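Local structure of pyruvate kinase (Pyrobaculum aerophilum, 3QTG) at residues P298-R302 with A303-D307; S336-S339 with R340-N344. The protein catalyses the last step of glycolysis, the transfer of a phosphoryl group from phosphoenolpyruvate to ADP, giving pyruvate and ATP, with the help of a divalent metal cation. All blocks are in the same frame, centred on the assembly; numbering follows the deposited sequence.

Contact 1: residues P298-R302 with A303-D307; sequences PIPTR and AEIND
Ile305 N donates to Thr301 O at 3.2 Å and Asn306 N to Arg302 O at 3.0 Å, closing the first turn of helix 302-313. Thr301 is the N-cap. Its hydroxyl sits between the backbone N and the carbonyl carbon (chi1 78°), and from there OG1 takes the N-H of Glu304, with Glu304 N 3.2 Å away. Glu304 answers with its carboxylate. CG lies beside its own backbone N (chi1 -64°), and from there the extended chain runs obliquely past Thr301, so that OE1 accepts from Thr301 N at 3.3 Å. That N-H comes from above the carboxylate plane, 41° out of it. The two reciprocal bonds form a capping box, here opening the helix that follows barrel strand 284-287. Ser293 OG is a further partner of Glu304 OE1. An alanine here removes the carboxylate and would probably leave Thr301 N and Ser293 OG without their shared acceptor, with half of the box gone. Pro300 lies beside the box. Its CB lies 3.4 Å from Glu304 OE1, while its CG packs on Ile305 CG1 at 3.8 Å. Trp337 of helix 331-343 touches Ile305. Leu263 of the second subunit also packs on Ile305.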
loop_
_atom_site.group_PDB
_atom_site.type_symbol
_atom_site.label_atom_id
_atom_site.label_comp_id
_atom_site.label_asym_id
_atom_site.label_seq_id
_atom_site.Cartn_x
_atom_site.Cartn_y
_atom_site.Cartn_z
ATOM N N PRO A 298 -40.699 7.134 25.163
ATOM C CA PRO A 298 -39.464 7.550 25.819
ATOM C C PRO A 298 -38.262 6.640 25.481
ATOM O O PRO A 298 -37.148 6.879 25.964
ATOM C CB PRO A 298 -39.820 7.442 27.310
ATOM C CG PRO A 298 -40.830 6.326 27.371
ATOM C CD PRO A 298 -41.569 6.342 26.061
ATOM N N ILE A 299 -38.509 5.596 24.687
ATOM C CA ILE A 299 -37.463 4.680 24.215
ATOM C C ILE A 299 -37.542 4.589 22.681
ATOM O O ILE A 299 -38.638 4.522 22.125
ATOM C CB ILE A 299 -37.615 3.253 24.806
ATOM C CG1 ILE A 299 -37.942 3.274 26.313
ATOM C CG2 ILE A 299 -36.379 2.400 24.516
ATOM C CD1 ILE A 299 -36.859 3.856 27.210
ATOM N N PRO A 300 -36.384 4.595 21.989
ATOM C CA PRO A 300 -36.492 4.420 20.545
ATOM C C PRO A 300 -36.631 2.932 20.167
ATOM O O PRO A 300 -36.423 2.040 21.006
ATOM C CB PRO A 300 -35.159 4.995 20.042
ATOM C CG PRO A 300 -34.201 4.652 21.129
ATOM C CD PRO A 300 -34.980 4.764 22.415
ATOM N N THR A 301 -37.005 2.680 18.917
ATOM C CA THR A 301 -37.008 1.326 18.372
ATOM C C THR A 301 -35.557 0.877 18.126
ATOM O O THR A 301 -34.657 1.709 17.983
ATOM C CB THR A 301 -37.782 1.251 17.056
ATOM O OG1 THR A 301 -36.962 1.761 15.997
ATOM C CG2 THR A 301 -39.145 2.046 17.124
ATOM N N ARG A 302 -35.350 -0.439 18.095
ATOM C CA ARG A 302 -34.064 -1.051 17.735
ATOM C C ARG A 302 -33.490 -0.592 16.384
ATOM O O ARG A 302 -32.284 -0.376 16.258
ATOM C CB ARG A 302 -34.189 -2.565 17.769
ATOM C CG ARG A 302 -34.233 -3.094 19.211
ATOM C CD ARG A 302 -34.510 -4.578 19.290
ATOM N NE ARG A 302 -34.744 -5.000 20.675
ATOM C CZ ARG A 302 -35.940 -5.008 21.272
ATOM N NH1 ARG A 302 -37.026 -4.636 20.606
ATOM N NH2 ARG A 302 -36.052 -5.399 22.537
ATOM N N ALA A 303 -34.354 -0.444 15.391
ATOM C CA ALA A 303 -33.928 0.004 14.068
ATOM C C ALA A 303 -33.374 1.429 14.117
ATOM O O ALA A 303 -32.404 1.727 13.430
ATOM C CB ALA A 303 -35.073 -0.107 13.061
ATOM N N GLU A 304 -33.989 2.287 14.934
ATOM C CA GLU A 304 -33.522 3.670 15.116
ATOM C C GLU A 304 -32.173 3.738 15.807
ATOM O O GLU A 304 -31.341 4.563 15.448
ATOM C CB GLU A 304 -34.541 4.503 15.891
ATOM C CG GLU A 304 -35.861 4.654 15.141
ATOM C CD GLU A 304 -36.899 5.458 15.912
ATOM O OE1 GLU A 304 -36.900 5.411 17.156
ATOM O OE2 GLU A 304 -37.708 6.142 15.250
ATOM N N ILE A 305 -31.955 2.861 16.786
ATOM C CA ILE A 305 -30.633 2.715 17.404
ATOM C C ILE A 305 -29.583 2.280 16.364
ATOM O O ILE A 305 -28.544 2.903 16.255
ATOM C CB ILE A 305 -30.667 1.738 18.622
ATOM C CG1 ILE A 305 -31.469 2.366 19.778
ATOM C CG2 ILE A 305 -29.253 1.349 19.057
ATOM C CD1 ILE A 305 -32.110 1.374 20.713
ATOM N N ASN A 306 -29.850 1.226 15.599
ATOM C CA ASN A 306 -28.922 0.851 14.524
ATOM C C ASN A 306 -28.658 1.990 13.504
ATOM O O ASN A 306 -27.508 2.215 13.116
ATOM C CB ASN A 306 -29.371 -0.425 13.819
ATOM C CG ASN A 306 -29.238 -1.658 14.698
ATOM O OD1 ASN A 306 -30.208 -2.400 14.914
ATOM N ND2 ASN A 306 -28.040 -1.898 15.199
ATOM N N ASP A 307 -29.720 2.699 13.104
ATOM C CA ASP A 307 -29.637 3.863 12.182
ATOM C C ASP A 307 -28.680 4.959 12.688
ATOM O O ASP A 307 -27.748 5.349 11.984
ATOM C CB ASP A 307 -31.044 4.424 11.948
ATOM C CG ASP A 307 -31.122 5.425 10.789
ATOM O OD1 ASP A 307 -30.144 5.580 10.020
ATOM O OD2 ASP A 307 -32.197 6.065 10.654
#

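Contact 2: residues S336-S339 with R340-N344; sequences SWLS and RILMN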
loop_
_atom_site.group_PDB
_atom_site.type_symbol
_atom_site.label_atom_id
_atom_site.label_comp_id
_atom_site.label_asym_id
_atom_site.label_seq_id
_atom_site.Cartn_x
_atom_site.Cartn_y
_atom_site.Cartn_z
ATOM N N SER A 336 -31.015 12.231 25.523
ATOM C CA SER A 336 -30.353 11.296 26.410
ATOM C C SER A 336 -30.012 10.020 25.642
ATOM O O SER A 336 -28.883 9.551 25.706
ATOM C CB SER A 336 -31.231 11.015 27.630
ATOM O OG SER A 336 -30.575 10.151 28.538
ATOM N N TRP A 337 -30.970 9.493 24.883
ATOM C CA TRP A 337 -30.734 8.331 24.019
ATOM C C TRP A 337 -29.751 8.583 22.866
ATOM O O TRP A 337 -28.951 7.705 22.542
ATOM C CB TRP A 337 -32.049 7.774 23.492
ATOM C CG TRP A 337 -32.603 6.729 24.391
ATOM C CD1 TRP A 337 -33.611 6.876 25.311
ATOM C CD2 TRP A 337 -32.171 5.370 24.484
ATOM N NE1 TRP A 337 -33.834 5.693 25.955
ATOM C CE2 TRP A 337 -32.967 4.748 25.475
ATOM C CE3 TRP A 337 -31.197 4.611 23.820
ATOM C CZ2 TRP A 337 -32.821 3.398 25.820
ATOM C CZ3 TRP A 337 -31.043 3.266 24.169
ATOM C CH2 TRP A 337 -31.854 2.675 25.162
ATOM N N LEU A 338 -29.805 9.777 22.266
ATOM C CA LEU A 338 -28.807 10.181 21.259
ATOM C C LEU A 338 -27.362 10.044 21.773
ATOM O O LEU A 338 -26.514 9.382 21.157
ATOM C CB LEU A 338 -29.050 11.618 20.785
ATOM C CG LEU A 338 -28.109 12.023 19.645
ATOM C CD1 LEU A 338 -28.158 11.000 18.462
ATOM C CD2 LEU A 338 -28.388 13.447 19.156
ATOM N N SER A 339 -27.117 10.668 22.920
ATOM C CA SER A 339 -25.806 10.735 23.554
ATOM C C SER A 339 -25.308 9.365 24.010
ATOM O O SER A 339 -24.126 9.038 23.861
ATOM C CB SER A 339 -25.897 11.697 24.745
ATOM O OG SER A 339 -24.626 12.104 25.167
ATOM N N ARG A 340 -26.225 8.577 24.566
ATOM C CA ARG A 340 -25.952 7.215 25.002
ATOM C C ARG A 340 -25.518 6.317 23.827
ATOM O O ARG A 340 -24.519 5.611 23.929
ATOM C CB ARG A 340 -27.204 6.650 25.670
ATOM C CG ARG A 340 -27.013 5.324 26.368
ATOM C CD ARG A 340 -28.359 4.779 26.862
ATOM N NE ARG A 340 -29.269 5.839 27.326
ATOM C CZ ARG A 340 -30.276 5.646 28.178
ATOM N NH1 ARG A 340 -30.503 4.426 28.669
ATOM N NH2 ARG A 340 -31.054 6.670 28.547
ATOM N N ILE A 341 -26.267 6.349 22.722
ATOM C CA ILE A 341 -25.912 5.584 21.503
ATOM C C ILE A 341 -24.533 5.955 20.977
ATOM O O ILE A 341 -23.771 5.085 20.567
ATOM C CB ILE A 341 -26.950 5.753 20.354
ATOM C CG1 ILE A 341 -28.313 5.162 20.759
ATOM C CG2 ILE A 341 -26.417 5.102 19.024
ATOM C CD1 ILE A 341 -29.500 5.662 19.935
ATOM N N LEU A 342 -24.225 7.249 20.988
ATOM C CA LEU A 342 -22.955 7.757 20.473
ATOM C C LEU A 342 -21.761 7.249 21.280
ATOM O O LEU A 342 -20.692 6.959 20.721
ATOM C CB LEU A 342 -22.963 9.295 20.392
ATOM C CG LEU A 342 -23.952 9.890 19.376
ATOM C CD1 LEU A 342 -23.891 11.422 19.312
ATOM C CD2 LEU A 342 -23.766 9.283 18.006
ATOM N N MET A 343 -21.954 7.126 22.593
ATOM C CA MET A 343 -20.914 6.609 23.474
ATOM C C MET A 343 -20.536 5.173 23.132
ATOM O O MET A 343 -19.474 4.701 23.514
ATOM C CB MET A 343 -21.326 6.745 24.946
ATOM C CG MET A 343 -21.378 8.202 25.390
ATOM S SD MET A 343 -21.765 8.443 27.134
ATOM C CE MET A 343 -21.605 10.240 27.250
ATOM N N ASN A 344 -21.398 4.495 22.386
ATOM C CA ASN A 344 -21.134 3.121 21.964
ATOM C C ASN A 344 -20.478 3.001 20.594
ATOM O O ASN A 344 -20.006 1.921 20.241
ATOM C CB ASN A 344 -22.432 2.308 21.959
ATOM C CG ASN A 344 -22.943 2.039 23.347
ATOM O OD1 ASN A 344 -22.496 1.099 24.018
ATOM N ND2 ASN A 344 -23.876 2.884 23.807
#
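The guanidinium of Arg340 lies flat on the indole of Trp337, with the two planes only 6° apart. Arg340 CZ stands 4.1 Å from the centroid of the six-membered ring, over its face, which makes a cation-pi stack. NH1 reaches the benzo part, 3.8 Å from Trp337 CZ2, and NH2 lies over the pyrrole side. The arginine gets there by a bend: CG is anti to the backbone N (chi1 -171°), and the turn at chi3 (-36°) folds the head back over the ring. Arg340 CD adds a CH-pi contact to the same face. At the edge of the guanidinium, Ser336 OG is 3.5 Å from Arg340 NH2. All this takes place on the last turns of helix 331-343, the long helix that follows the eighth strand of the TIM barrel, after the short helix 323-326. The backbone bonds run from i+4 to i, as in Ile341 N to Trp337 O at 3.0 Å. Ile341 meets the indole differently, with CG1 near the ring plane, 4.2 Å from Trp337 CE3. Leu338 CG and Leu342 CD1 pair at 4.3 Å on the side facing barrel strand 318-321. Ser339 OG is hydrogen-bonded to Arg19 NH1. Asp264 of the second subunit packs on Arg340.

How the contacts relate
Contact 1 starts helix 302-313, and contact 2 lies near the end of helix 331-343, the next long helix round the barrel. Their centres are about 11 Å apart, and they touch directly. Trp337 of contact 2 lies against Ile299 and Pro300, with Pro300 CD 3.5 Å from Trp337 CD2. Ile305 CG1 and Ile341 CD1 meet at 3.8 Å, joining the two helices. Contact 1 is only partly buried and mostly polar, with the N-H groups of Thr301 and Glu304 met by side-chain oxygens. Contact 2 is more buried and relies on a charged group over an aromatic face and on leucines against the barrel. Both also touch the second subunit of the tetramer.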